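Local coordinates for protein amidohydrolase (Mycoplasma synoviae, PDB 3OVG) that hydrolyses phosphorylated furanose lactones such as D-xylono-1,4-lactone 5-phosphate, and also carboxy 1,4-lactones, using two zinc ions per subunit, at residues F55-D60 and G294-F299; A128-G133 and A175-L180; K169-A174 and L196-H201; G234-F239 and K325-F330; L305-G310 and E314-I319. All coordinates share one frame; numbering follows the deposited sequence.

Contact 1 of 5, residues F55-D60 and G294-F299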
# COMPACT_ATOMS: atom_id res chain seq x y z
N PHE A 55 6.56 3.05 35.86
CA PHE A 55 7.49 3.91 36.57
C PHE A 55 7.87 3.31 37.94
O PHE A 55 9.05 3.31 38.32
CB PHE A 55 6.89 5.31 36.75
CG PHE A 55 7.92 6.42 36.85
CD1 PHE A 55 9.12 6.24 37.56
CD2 PHE A 55 7.70 7.64 36.23
CE1 PHE A 55 10.07 7.26 37.67
CE2 PHE A 55 8.65 8.69 36.33
CZ PHE A 55 9.84 8.48 37.04
N LYS A 56 6.86 2.81 38.67
CA LYS A 56 7.06 2.13 39.96
C LYS A 56 7.97 0.89 39.85
O LYS A 56 8.78 0.62 40.74
CB LYS A 56 5.71 1.76 40.60
CG LYS A 56 4.92 2.99 41.12
CD LYS A 56 3.50 2.64 41.62
CE LYS A 56 2.84 3.82 42.37
NZ LYS A 56 1.35 3.66 42.59
N GLU A 57 7.85 0.14 38.77
CA GLU A 57 8.80 -0.96 38.60
C GLU A 57 10.25 -0.46 38.43
O GLU A 57 11.21 -1.02 38.97
CB GLU A 57 8.40 -1.85 37.42
CG GLU A 57 7.19 -2.68 37.76
CD GLU A 57 6.69 -3.53 36.61
OE1 GLU A 57 7.49 -3.87 35.69
OE2 GLU A 57 5.47 -3.84 36.61
N PHE A 58 10.39 0.61 37.66
CA PHE A 58 11.69 1.24 37.46
C PHE A 58 12.27 1.72 38.79
O PHE A 58 13.45 1.56 39.05
CB PHE A 58 11.51 2.39 36.47
CG PHE A 58 12.74 3.26 36.27
CD1 PHE A 58 13.79 2.82 35.49
CD2 PHE A 58 12.78 4.54 36.79
CE1 PHE A 58 14.88 3.62 35.24
CE2 PHE A 58 13.89 5.36 36.56
CZ PHE A 58 14.95 4.90 35.78
N ILE A 59 11.44 2.32 39.63
CA ILE A 59 11.87 2.79 40.95
C ILE A 59 12.17 1.57 41.84
O ILE A 59 13.24 1.49 42.48
CB ILE A 59 10.83 3.78 41.55
CG1 ILE A 59 10.87 5.11 40.79
CG2 ILE A 59 11.05 4.02 43.04
CD1 ILE A 59 9.64 6.01 40.98
N ASP A 60 11.28 0.58 41.82
CA ASP A 60 11.52 -0.67 42.53
C ASP A 60 12.94 -1.20 42.27
O ASP A 60 13.60 -1.70 43.19
CB ASP A 60 10.49 -1.73 42.11
CG ASP A 60 10.80 -3.11 42.69
OD1 ASP A 60 11.51 -3.88 42.02
OD2 ASP A 60 10.34 -3.43 43.81
N GLY A 294 9.77 -4.22 29.57
CA GLY A 294 9.78 -2.76 29.62
C GLY A 294 10.98 -2.22 30.40
O GLY A 294 12.12 -2.71 30.25
N LEU A 295 10.73 -1.23 31.24
CA LEU A 295 11.79 -0.54 31.97
C LEU A 295 12.57 -1.50 32.90
O LEU A 295 13.77 -1.37 33.02
CB LEU A 295 11.24 0.69 32.72
CG LEU A 295 10.96 2.02 31.96
CD1 LEU A 295 10.43 1.81 30.57
CD2 LEU A 295 10.06 3.02 32.74
N ALA A 296 11.90 -2.48 33.53
CA ALA A 296 12.60 -3.35 34.47
C ALA A 296 13.68 -4.18 33.78
O ALA A 296 14.67 -4.58 34.40
CB ALA A 296 11.62 -4.26 35.24
N TYR A 297 13.47 -4.45 32.49
CA TYR A 297 14.44 -5.19 31.66
C TYR A 297 15.85 -4.60 31.74
O TYR A 297 16.85 -5.35 31.67
CB TYR A 297 13.98 -5.19 30.20
CG TYR A 297 14.79 -6.08 29.24
CD1 TYR A 297 15.79 -5.53 28.46
CD2 TYR A 297 14.51 -7.45 29.08
CE1 TYR A 297 16.52 -6.31 27.56
CE2 TYR A 297 15.23 -8.24 28.18
CZ TYR A 297 16.25 -7.65 27.43
OH TYR A 297 16.99 -8.37 26.52
N LEU A 298 15.93 -3.27 31.87
CA LEU A 298 17.23 -2.61 31.97
C LEU A 298 18.05 -3.27 33.09
O LEU A 298 19.20 -3.65 32.88
CB LEU A 298 17.08 -1.10 32.23
CG LEU A 298 18.42 -0.40 32.48
CD1 LEU A 298 19.28 -0.50 31.24
CD2 LEU A 298 18.26 1.06 32.89
N PHE A 299 17.42 -3.43 34.25
CA PHE A 299 18.06 -3.91 35.47
C PHE A 299 18.11 -5.44 35.51
O PHE A 299 19.13 -6.01 35.90
CB PHE A 299 17.29 -3.39 36.67
CG PHE A 299 17.24 -1.89 36.74
CD1 PHE A 299 18.28 -1.17 37.32
CD2 PHE A 299 16.18 -1.18 36.20
CE1 PHE A 299 18.23 0.19 37.40
CE2 PHE A 299 16.15 0.20 36.27
CZ PHE A 299 17.17 0.87 36.86
O HOH W 1 9.05 -3.04 33.46
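F58 and A296 bring the two backbones together, their CA atoms 5.6 Å apart, where helix 48-60 of the phosphotriesterase-family TIM barrel passes the beginning of helix 296-309. F55-D60 is regular helix, as the bond from I59 N to F55 O indicates, whereas G294 lies in a loop that leads into helix 296-309. No direct hydrogen bond joins the segments; about 271 Å² is buried, much of it by F58, whose side chain runs in between L295 and F299. With CG anti to the backbone N (chi1 173°), the ring of F58 is carried beside F299. The two rings meet obliquely, with planes at 58° and centroids 5.7 Å apart. F58 CD1 lies at the edge of the F299 ring, near its plane, 3.6 Å from F299 CE2, while L298 CD2 packs over one face of F299. Nearer the backbone, F58 CB rests against L295 CD2 at 4.1 Å. I66 of strand 63-68 touches both F58 and L295, which ties the helix pair to the barrel wall. The L295 side chain is about 7 Å from that of the substrate-binding residue Y280 and about 11 Å from a bound zinc ion, so the packing lies near the substrate site. The polar margin belongs to E57, whose OE2 forms a salt bridge with R282 and a hydrogen bond with N283. Its other oxygen, OE1, takes a hydrogen from a water at 2.8 Å, and the same water accepts from A296 N at 2.9 Å.

Contact 2 of 5, residues A128-G133 and A175-L180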
# COMPACT_ATOMS: atom_id res chain seq x y z
N ALA A 128 10.75 30.25 26.45
CA ALA A 128 9.56 30.40 27.30
C ALA A 128 9.21 29.07 27.96
O ALA A 128 8.78 29.03 29.11
CB ALA A 128 8.36 30.92 26.46
N GLU A 129 9.37 27.97 27.23
CA GLU A 129 9.01 26.68 27.82
C GLU A 129 9.98 26.27 28.93
O GLU A 129 9.57 25.67 29.91
CB GLU A 129 8.93 25.58 26.76
CG GLU A 129 7.77 25.76 25.79
CD GLU A 129 7.11 24.44 25.39
OE1 GLU A 129 7.81 23.52 24.84
OE2 GLU A 129 5.90 24.34 25.62
N ILE A 130 11.26 26.58 28.75
CA ILE A 130 12.29 26.32 29.76
C ILE A 130 12.13 27.26 30.99
O ILE A 130 12.28 26.84 32.14
CB ILE A 130 13.70 26.50 29.14
CG1 ILE A 130 13.97 25.51 27.99
CG2 ILE A 130 14.78 26.34 30.18
CD1 ILE A 130 14.15 24.04 28.45
N GLU A 131 11.80 28.54 30.75
CA GLU A 131 11.85 29.56 31.80
C GLU A 131 10.50 30.06 32.34
O GLU A 131 10.44 30.56 33.46
CB GLU A 131 12.76 30.75 31.39
CG GLU A 131 14.22 30.30 31.13
CD GLU A 131 15.21 31.44 30.95
OE1 GLU A 131 14.82 32.53 30.42
OE2 GLU A 131 16.39 31.21 31.30
N GLU A 132 9.43 29.94 31.58
CA GLU A 132 8.14 30.34 32.10
C GLU A 132 7.24 29.14 32.38
O GLU A 132 6.71 28.99 33.49
CB GLU A 132 7.47 31.31 31.14
CG GLU A 132 8.22 32.64 31.03
CD GLU A 132 7.63 33.51 29.95
OE1 GLU A 132 6.40 33.71 29.96
OE2 GLU A 132 8.39 33.98 29.08
N GLY A 133 7.05 28.31 31.37
CA GLY A 133 6.23 27.12 31.52
C GLY A 133 5.91 26.51 30.16
O GLY A 133 5.78 27.23 29.17
N ALA A 175 20.76 25.00 20.15
CA ALA A 175 22.00 25.60 20.64
C ALA A 175 21.72 26.96 21.27
O ALA A 175 22.23 27.26 22.35
CB ALA A 175 23.05 25.70 19.51
N ARG A 176 20.89 27.76 20.62
CA ARG A 176 20.62 29.11 21.14
C ARG A 176 19.83 29.11 22.47
O ARG A 176 20.09 29.88 23.39
CB ARG A 176 19.93 29.97 20.06
CG ARG A 176 20.91 30.36 18.91
CD ARG A 176 20.22 30.96 17.68
NE ARG A 176 19.59 32.26 17.92
CZ ARG A 176 19.26 33.12 16.95
NH1 ARG A 176 19.52 32.82 15.68
NH2 ARG A 176 18.69 34.29 17.25
N THR A 177 18.85 28.23 22.56
CA THR A 177 18.05 28.06 23.78
C THR A 177 18.94 27.54 24.89
O THR A 177 18.82 27.96 26.06
CB THR A 177 16.90 27.06 23.52
OG1 THR A 177 16.11 27.57 22.44
CG2 THR A 177 15.98 26.89 24.75
N SER A 178 19.83 26.62 24.55
CA SER A 178 20.70 26.02 25.57
C SER A 178 21.69 27.10 26.08
O SER A 178 21.88 27.30 27.27
CB SER A 178 21.45 24.82 24.99
OG SER A 178 22.42 24.34 25.91
N ILE A 179 22.28 27.83 25.16
CA ILE A 179 23.19 28.91 25.53
C ILE A 179 22.48 29.94 26.39
O ILE A 179 23.00 30.37 27.42
CB ILE A 179 23.75 29.56 24.28
CG1 ILE A 179 24.80 28.63 23.66
CG2 ILE A 179 24.29 30.99 24.59
CD1 ILE A 179 25.02 28.93 22.20
N LEU A 180 21.28 30.33 25.99
CA LEU A 180 20.56 31.39 26.69
C LEU A 180 20.04 30.96 28.07
O LEU A 180 20.01 31.80 28.99
CB LEU A 180 19.39 31.91 25.84
CG LEU A 180 19.74 32.66 24.55
CD1 LEU A 180 18.44 32.84 23.73
CD2 LEU A 180 20.44 34.02 24.82
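I130 reaches T177 with CG1 set beside its own backbone N (chi1 -62°), and T177 answers with CG2: its chi1 of -58° sets OG1 anti to the carbonyl carbon and leaves CG2 anti to the backbone N. The two side chains cross at a slant, and I130 CG1 comes within 4.1 Å of T177 CG2. This methylene-to-methyl touch joins the last turn of helix 119-131 to helix 165-181, two helices packed on the outside of the TIM barrel. The backbones stay well apart: the nearest CA atoms, those of I130 and T177, are 8.5 Å from each other, and just 78 Å² is buried. Helix 119-131 ends here, with A128 O accepting from both E132 N at 2.7 Å and G133 N at 2.9 Å before G133 leaves helical angles with positive phi. One turn beyond T177 on helix 165-181, E131 OE2 comes to 4.3 Å from L180 O, too far for a bond; that carboxylate oxygen is instead in a salt bridge with K333. T177 OG1 likewise turns back into its own helix, hydrogen-bonded to V173 O. The polar ends are therefore engaged outside this pair, T177 presents carbon to its neighbour, and what links the two segments directly is van der Waals packing without a directional bond.

Contact 3 of 5, residues K169-A174 and L196-H201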
# COMPACT_ATOMS: atom_id res chain seq x y z
N LYS A 169 18.20 24.23 11.17
CA LYS A 169 17.44 25.28 11.84
C LYS A 169 17.08 24.87 13.28
O LYS A 169 17.23 25.65 14.22
CB LYS A 169 16.15 25.59 11.07
CG LYS A 169 15.46 26.87 11.56
CD LYS A 169 14.34 27.29 10.58
CE LYS A 169 13.59 28.48 11.14
NZ LYS A 169 12.42 28.78 10.29
N ALA A 170 16.62 23.64 13.45
CA ALA A 170 16.22 23.18 14.78
C ALA A 170 17.46 23.00 15.65
O ALA A 170 17.41 23.25 16.86
CB ALA A 170 15.41 21.88 14.69
N LEU A 171 18.59 22.63 15.05
CA LEU A 171 19.84 22.53 15.82
C LEU A 171 20.27 23.91 16.32
O LEU A 171 20.72 24.06 17.44
CB LEU A 171 20.99 21.87 14.99
CG LEU A 171 20.84 20.36 14.75
CD1 LEU A 171 21.88 19.88 13.75
CD2 LEU A 171 20.99 19.61 16.05
N GLU A 172 20.10 24.92 15.48
CA GLU A 172 20.45 26.28 15.86
C GLU A 172 19.49 26.71 16.98
O GLU A 172 19.88 27.33 17.96
CB GLU A 172 20.36 27.26 14.66
CG GLU A 172 20.54 28.72 15.10
CD GLU A 172 20.69 29.70 13.96
OE1 GLU A 172 20.90 29.29 12.81
OE2 GLU A 172 20.60 30.91 14.22
N VAL A 173 18.22 26.35 16.83
CA VAL A 173 17.26 26.70 17.87
C VAL A 173 17.69 26.03 19.20
O VAL A 173 17.68 26.66 20.26
CB VAL A 173 15.83 26.30 17.46
CG1 VAL A 173 14.92 26.26 18.71
CG2 VAL A 173 15.27 27.27 16.39
N ALA A 174 18.11 24.78 19.14
CA ALA A 174 18.51 24.07 20.35
C ALA A 174 19.75 24.72 20.97
O ALA A 174 19.81 24.97 22.16
CB ALA A 174 18.80 22.63 20.02
N LEU A 196 28.27 12.74 14.22
CA LEU A 196 29.46 13.58 14.30
C LEU A 196 29.08 15.02 13.92
O LEU A 196 29.47 15.99 14.56
CB LEU A 196 30.51 13.05 13.32
CG LEU A 196 31.83 13.83 13.25
CD1 LEU A 196 32.49 13.90 14.65
CD2 LEU A 196 32.75 13.20 12.23
N GLU A 197 28.29 15.14 12.86
CA GLU A 197 27.98 16.42 12.29
C GLU A 197 26.98 17.19 13.18
O GLU A 197 27.13 18.38 13.38
CB GLU A 197 27.48 16.24 10.85
CG GLU A 197 28.61 15.84 9.86
CD GLU A 197 29.04 14.39 10.03
OE1 GLU A 197 28.20 13.56 10.42
OE2 GLU A 197 30.20 14.06 9.77
N VAL A 198 25.99 16.51 13.74
CA VAL A 198 25.13 17.11 14.74
C VAL A 198 25.98 17.73 15.87
O VAL A 198 25.83 18.92 16.20
CB VAL A 198 24.17 16.10 15.31
CG1 VAL A 198 23.62 16.61 16.66
CG2 VAL A 198 23.07 15.85 14.28
N ALA A 199 26.90 16.94 16.41
CA ALA A 199 27.86 17.39 17.43
C ALA A 199 28.61 18.66 17.02
O ALA A 199 28.57 19.67 17.73
CB ALA A 199 28.88 16.26 17.84
N LYS A 200 29.26 18.62 15.87
CA LYS A 200 30.05 19.78 15.43
C LYS A 200 29.19 21.01 15.21
O LYS A 200 29.60 22.13 15.52
CB LYS A 200 30.81 19.42 14.16
CG LYS A 200 31.91 18.41 14.45
CD LYS A 200 32.17 17.51 13.24
CE LYS A 200 33.31 17.98 12.38
NZ LYS A 200 33.74 16.88 11.41
N HIS A 201 27.99 20.81 14.69
CA HIS A 201 27.15 21.96 14.41
C HIS A 201 26.77 22.64 15.71
O HIS A 201 26.94 23.83 15.84
CB HIS A 201 25.91 21.60 13.56
CG HIS A 201 26.26 21.10 12.20
ND1 HIS A 201 25.47 20.21 11.50
CD2 HIS A 201 27.33 21.36 11.42
CE1 HIS A 201 26.04 19.95 10.34
NE2 HIS A 201 27.17 20.63 10.27
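The imidazole of H201 meets L171 at its edge: L171 CD1 lies near the ring plane, 4.2 Å from H201 ND1. One face of the same ring is occupied by E197 O, 3.0 Å above the plane and displaced toward the rim. Although that oxygen is 3.1 Å from H201 ND1, the angle is poor, so the proximity is not a hydrogen bond; E197 O instead accepts from H201 N at 2.9 Å in the regular helical pattern. The second branch of L171 serves the other partner. With CG anti to the carbonyl carbon (chi1 -72°) and chi2 at 171°, the fork points at helix 195-205, and L171 CD2 comes to 4.0 Å from V198 CG1. The L171 and V198 side chains cross at about a right angle. The two methyls of L171 therefore touch residues one turn apart on the facing helix, and its 71 Å² is more than half of the 125 Å² buried. The nearest CA atoms, those of L171 and H201, are 7.5 Å apart, and no hydrogen bond crosses. The V198 side chain is about 8 Å from that of the zinc ligand H188 and about 12 Å from a bound zinc ion, so the packing lies outside the metal site. Helices 165-181 and 195-205 flank strand 185-190 in the chain, forming successive helical elements of the beta/alpha barrel. Around them, V345 and L348 of helix 343-351 pack on H201, A156 touches L171, and a second subunit approaches from the E197 side, its R301 making a salt bridge with E197.

Contact 4 of 5, residues G234-F239 and K325-F330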
# COMPACT_ATOMS: atom_id res chain seq x y z
N GLY A 234 33.47 15.56 22.37
CA GLY A 234 33.29 15.55 23.81
C GLY A 234 31.83 15.43 24.22
O GLY A 234 31.49 15.63 25.39
N VAL A 235 30.96 15.12 23.27
CA VAL A 235 29.54 14.98 23.57
C VAL A 235 29.32 13.63 24.25
O VAL A 235 30.26 12.87 24.45
CB VAL A 235 28.62 15.13 22.33
CG1 VAL A 235 28.76 16.53 21.71
CG2 VAL A 235 28.91 14.03 21.30
N THR A 236 28.08 13.36 24.65
CA THR A 236 27.72 12.11 25.32
C THR A 236 26.75 11.34 24.40
O THR A 236 25.82 11.94 23.80
CB THR A 236 27.10 12.40 26.72
OG1 THR A 236 28.08 13.05 27.53
CG2 THR A 236 26.56 11.14 27.43
N LEU A 237 27.00 10.05 24.26
CA LEU A 237 26.14 9.17 23.47
C LEU A 237 25.09 8.57 24.40
O LEU A 237 25.44 7.92 25.37
CB LEU A 237 26.97 8.04 22.79
CG LEU A 237 28.16 8.54 21.94
CD1 LEU A 237 28.93 7.43 21.21
CD2 LEU A 237 27.69 9.65 20.95
N CYS A 238 23.81 8.85 24.14
CA CYS A 238 22.71 8.22 24.87
C CYS A 238 22.25 6.99 24.11
O CYS A 238 21.59 7.09 23.11
CB CYS A 238 21.53 9.18 25.06
SG CYS A 238 20.17 8.43 26.01
N PHE A 239 22.60 5.81 24.60
CA PHE A 239 22.18 4.60 23.92
C PHE A 239 20.81 4.14 24.35
O PHE A 239 20.53 4.07 25.55
CB PHE A 239 23.17 3.45 24.21
CG PHE A 239 24.49 3.64 23.58
CD1 PHE A 239 24.62 3.54 22.19
CD2 PHE A 239 25.61 3.94 24.34
CE1 PHE A 239 25.87 3.71 21.59
CE2 PHE A 239 26.85 4.11 23.74
CZ PHE A 239 26.97 4.00 22.36
N LYS A 325 24.11 13.24 35.88
CA LYS A 325 24.26 14.32 36.84
C LYS A 325 25.01 15.48 36.19
O LYS A 325 24.69 16.67 36.40
CB LYS A 325 24.99 13.80 38.09
CG LYS A 325 25.28 14.85 39.13
CD LYS A 325 25.27 14.23 40.56
CE LYS A 325 26.59 13.59 40.94
NZ LYS A 325 27.44 14.55 41.74
N ARG A 326 26.00 15.12 35.38
CA ARG A 326 26.77 16.07 34.58
C ARG A 326 25.97 16.67 33.43
O ARG A 326 25.82 17.88 33.33
CB ARG A 326 28.04 15.42 34.03
CG ARG A 326 28.80 16.32 33.10
CD ARG A 326 30.15 15.71 32.68
NE ARG A 326 30.04 14.49 31.87
CZ ARG A 326 29.59 14.47 30.61
NH1 ARG A 326 29.17 15.60 30.04
NH2 ARG A 326 29.53 13.33 29.94
N VAL A 327 25.44 15.83 32.55
CA VAL A 327 24.89 16.31 31.29
C VAL A 327 23.52 16.98 31.42
O VAL A 327 23.15 17.77 30.55
CB VAL A 327 24.85 15.21 30.22
CG1 VAL A 327 26.24 14.67 29.98
CG2 VAL A 327 23.89 14.07 30.62
N LEU A 328 22.79 16.70 32.50
CA LEU A 328 21.45 17.26 32.70
C LEU A 328 21.44 18.52 33.58
O LEU A 328 20.40 19.15 33.75
CB LEU A 328 20.50 16.21 33.30
CG LEU A 328 20.20 14.98 32.42
CD1 LEU A 328 19.32 14.02 33.24
CD2 LEU A 328 19.45 15.40 31.17
N ALA A 329 22.60 18.87 34.15
CA ALA A 329 22.69 20.05 35.02
C ALA A 329 22.59 21.32 34.19
O ALA A 329 23.20 21.37 33.13
CB ALA A 329 24.03 20.02 35.79
N PHE A 330 21.85 22.33 34.61
CA PHE A 330 21.88 23.59 33.86
C PHE A 330 23.26 24.25 33.91
O PHE A 330 23.94 24.22 34.95
CB PHE A 330 20.82 24.56 34.37
CG PHE A 330 19.47 24.40 33.69
CD1 PHE A 330 18.89 23.15 33.56
CD2 PHE A 330 18.79 25.49 33.18
CE1 PHE A 330 17.65 22.98 32.95
CE2 PHE A 330 17.54 25.35 32.57
CZ PHE A 330 16.97 24.10 32.45
O HOH W 2 29.24 15.54 27.19
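Strand 236-239, one of the parallel strands of the TIM barrel, is met at its start by the end of helix 313-327. T236 and R326 come from opposite directions, and R326 NH2 donates to T236 OG1 at 2.8 Å with an N-H...O angle of 161°. The hydroxyl lies at the edge of the guanidinium, 12° out of its plane, which is the direction in which the N-H points. The R326 chain, extended through chi2, bends at chi3 (66°) to bring that edge round. Beside the bond V327 CG1 packs against the same oxygen, 3.5 Å from T236 OG1, so carbon lines one flank of the polar pair. A water completes a second link: it accepts from R326 NH1 at 2.9 Å, donates to G234 O, also at 2.9 Å, and is hydrogen-bonded to T236 OG1 at 2.8 Å. R326 NH2 also bonds K267 O, joining the start of strand 236-239 to the residues just before strand 269-271. The buried hydroxyl of T236 is satisfied by two partners. Bonds at NH1 and NH2 would restrain the guanidinium's rotation, and its charge is probably stabilised by these neutral oxygens, with D210 a long, weak ion partner.

Contact 5 of 5, residues L305-G310 and E314-I319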
# COMPACT_ATOMS: atom_id res chain seq x y z
N LEU A 305 23.99 -8.18 31.66
CA LEU A 305 24.76 -8.48 30.45
C LEU A 305 26.01 -7.61 30.32
O LEU A 305 27.08 -8.08 29.92
CB LEU A 305 23.89 -8.38 29.19
CG LEU A 305 24.59 -8.56 27.84
CD1 LEU A 305 25.16 -9.99 27.68
CD2 LEU A 305 23.61 -8.25 26.64
N LEU A 306 25.86 -6.32 30.62
CA LEU A 306 27.00 -5.41 30.68
C LEU A 306 28.12 -5.96 31.60
O LEU A 306 29.30 -6.00 31.22
CB LEU A 306 26.56 -4.04 31.18
CG LEU A 306 26.63 -2.85 30.20
CD1 LEU A 306 26.54 -3.22 28.73
CD2 LEU A 306 25.60 -1.80 30.57
N LYS A 307 27.75 -6.37 32.80
CA LYS A 307 28.77 -6.89 33.72
C LYS A 307 29.36 -8.14 33.13
O LYS A 307 30.57 -8.37 33.24
CB LYS A 307 28.21 -7.22 35.11
CG LYS A 307 27.58 -6.03 35.84
CD LYS A 307 27.35 -6.36 37.35
CE LYS A 307 26.81 -5.14 38.10
NZ LYS A 307 25.76 -4.47 37.24
N GLN A 308 28.52 -8.96 32.51
CA GLN A 308 28.97 -10.22 31.91
C GLN A 308 30.07 -10.05 30.86
O GLN A 308 31.02 -10.85 30.80
CB GLN A 308 27.80 -11.00 31.28
CG GLN A 308 28.18 -12.40 30.80
CD GLN A 308 27.01 -13.24 30.21
OE1 GLN A 308 25.86 -12.82 30.18
NE2 GLN A 308 27.33 -14.45 29.77
N VAL A 309 29.92 -9.05 29.99
CA VAL A 309 30.92 -8.86 28.95
C VAL A 309 32.13 -8.09 29.50
O VAL A 309 33.10 -7.89 28.79
CB VAL A 309 30.35 -8.13 27.72
CG1 VAL A 309 29.13 -8.89 27.17
CG2 VAL A 309 29.98 -6.70 28.09
N GLY A 310 32.06 -7.64 30.75
CA GLY A 310 33.23 -7.02 31.37
C GLY A 310 33.18 -5.53 31.71
O GLY A 310 34.22 -4.93 31.98
N GLU A 314 31.77 0.44 38.49
CA GLU A 314 32.04 1.87 38.46
C GLU A 314 31.58 2.52 37.17
O GLU A 314 30.95 3.55 37.21
CB GLU A 314 33.55 2.15 38.64
CG GLU A 314 34.14 1.64 39.96
CD GLU A 314 34.79 0.25 39.82
OE1 GLU A 314 34.06 -0.75 39.53
OE2 GLU A 314 36.02 0.18 40.01
N ALA A 315 31.94 1.94 36.03
CA ALA A 315 31.52 2.49 34.74
C ALA A 315 30.00 2.50 34.63
O ALA A 315 29.40 3.48 34.15
CB ALA A 315 32.12 1.71 33.61
N ILE A 316 29.38 1.42 35.10
CA ILE A 316 27.93 1.36 35.14
C ILE A 316 27.37 2.51 35.98
O ILE A 316 26.39 3.15 35.58
CB ILE A 316 27.40 -0.02 35.61
CG1 ILE A 316 27.73 -1.09 34.56
CG2 ILE A 316 25.90 0.04 35.85
CD1 ILE A 316 27.17 -2.48 34.89
N PHE A 317 28.02 2.78 37.12
CA PHE A 317 27.64 3.91 37.99
C PHE A 317 27.72 5.27 37.27
O PHE A 317 26.82 6.10 37.41
CB PHE A 317 28.47 3.97 39.30
CG PHE A 317 27.87 4.89 40.34
CD1 PHE A 317 26.81 4.47 41.13
CD2 PHE A 317 28.33 6.18 40.50
CE1 PHE A 317 26.24 5.32 42.08
CE2 PHE A 317 27.76 7.05 41.44
CZ PHE A 317 26.72 6.60 42.24
N ASP A 318 28.82 5.50 36.56
CA ASP A 318 28.96 6.69 35.75
C ASP A 318 27.84 6.75 34.73
O ASP A 318 27.20 7.80 34.58
CB ASP A 318 30.30 6.73 35.02
CG ASP A 318 31.46 7.05 35.94
OD1 ASP A 318 31.25 7.62 37.03
OD2 ASP A 318 32.59 6.75 35.54
N ILE A 319 27.60 5.65 34.04
CA ILE A 319 26.57 5.62 33.00
C ILE A 319 25.15 5.97 33.50
O ILE A 319 24.41 6.70 32.84
CB ILE A 319 26.55 4.27 32.29
CG1 ILE A 319 27.78 4.12 31.39
CG2 ILE A 319 25.29 4.14 31.47
CD1 ILE A 319 28.01 2.69 30.88
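L306, one residue into the 305-310 segment, turns its CB toward I316, and L306 CB lies 4.1 Å from I316 CD1; L305, just before it, packs instead on Y224 of a third subunit. The setting is two consecutive helices, 296-309 and 313-327, joined by a very short link after a Schellman-ended helix in the outer layer of the TIM barrel. The torsions of L306 sit off the usual staggered values (chi1 -113°, chi2 25°), and V311 of the link and A254 of helix 250-262 also pack on it. The nearest CA atoms of the two segments, those of L306 and I316, are 8.2 Å apart. K307 follows and supplies the rest of the touch. Its CB leaves roughly along the flank of the helix, but the chain is bent at chi4 and the end comes nearer to the second helix. L306 and K307 thus share one methyl group of I316 between them, and the K307 and I316 side chains cross at about a right angle. Q308 and V309 join L305 against the same Y224. At the helix end G310 N bonds K307 O at 3.0 Å and, weakly, L306 O; at its backbone angles (phi 113°) a CB would be jammed against the carbonyl O of V309, which suits glycine here. I316 buries 69 Å² in the contact; its CD1 approaches K307 CG at 3.7 Å and K307 NZ at 3.4 Å.

From the N terminus, helix 48-60 opens contact 1, which closes only at 294-299 and so spans most of the barrel. Nested within that long loop are contacts 2 and 3, which cross each other through their shared helix 165-181 and link it to helices 119-131 and 195-205. Contact 4 begins inside the loop of contact 1 but closes beyond it, crossing it and tying strand 236-239 to the end of helix 313-327. Contact 5, a short closure between helices 296-309 and 313-327, follows contact 1 and nests inside contact 4. Packing joins contact 4 to contact 2 (I130 with F330) and to contact 3 (A199 with V235).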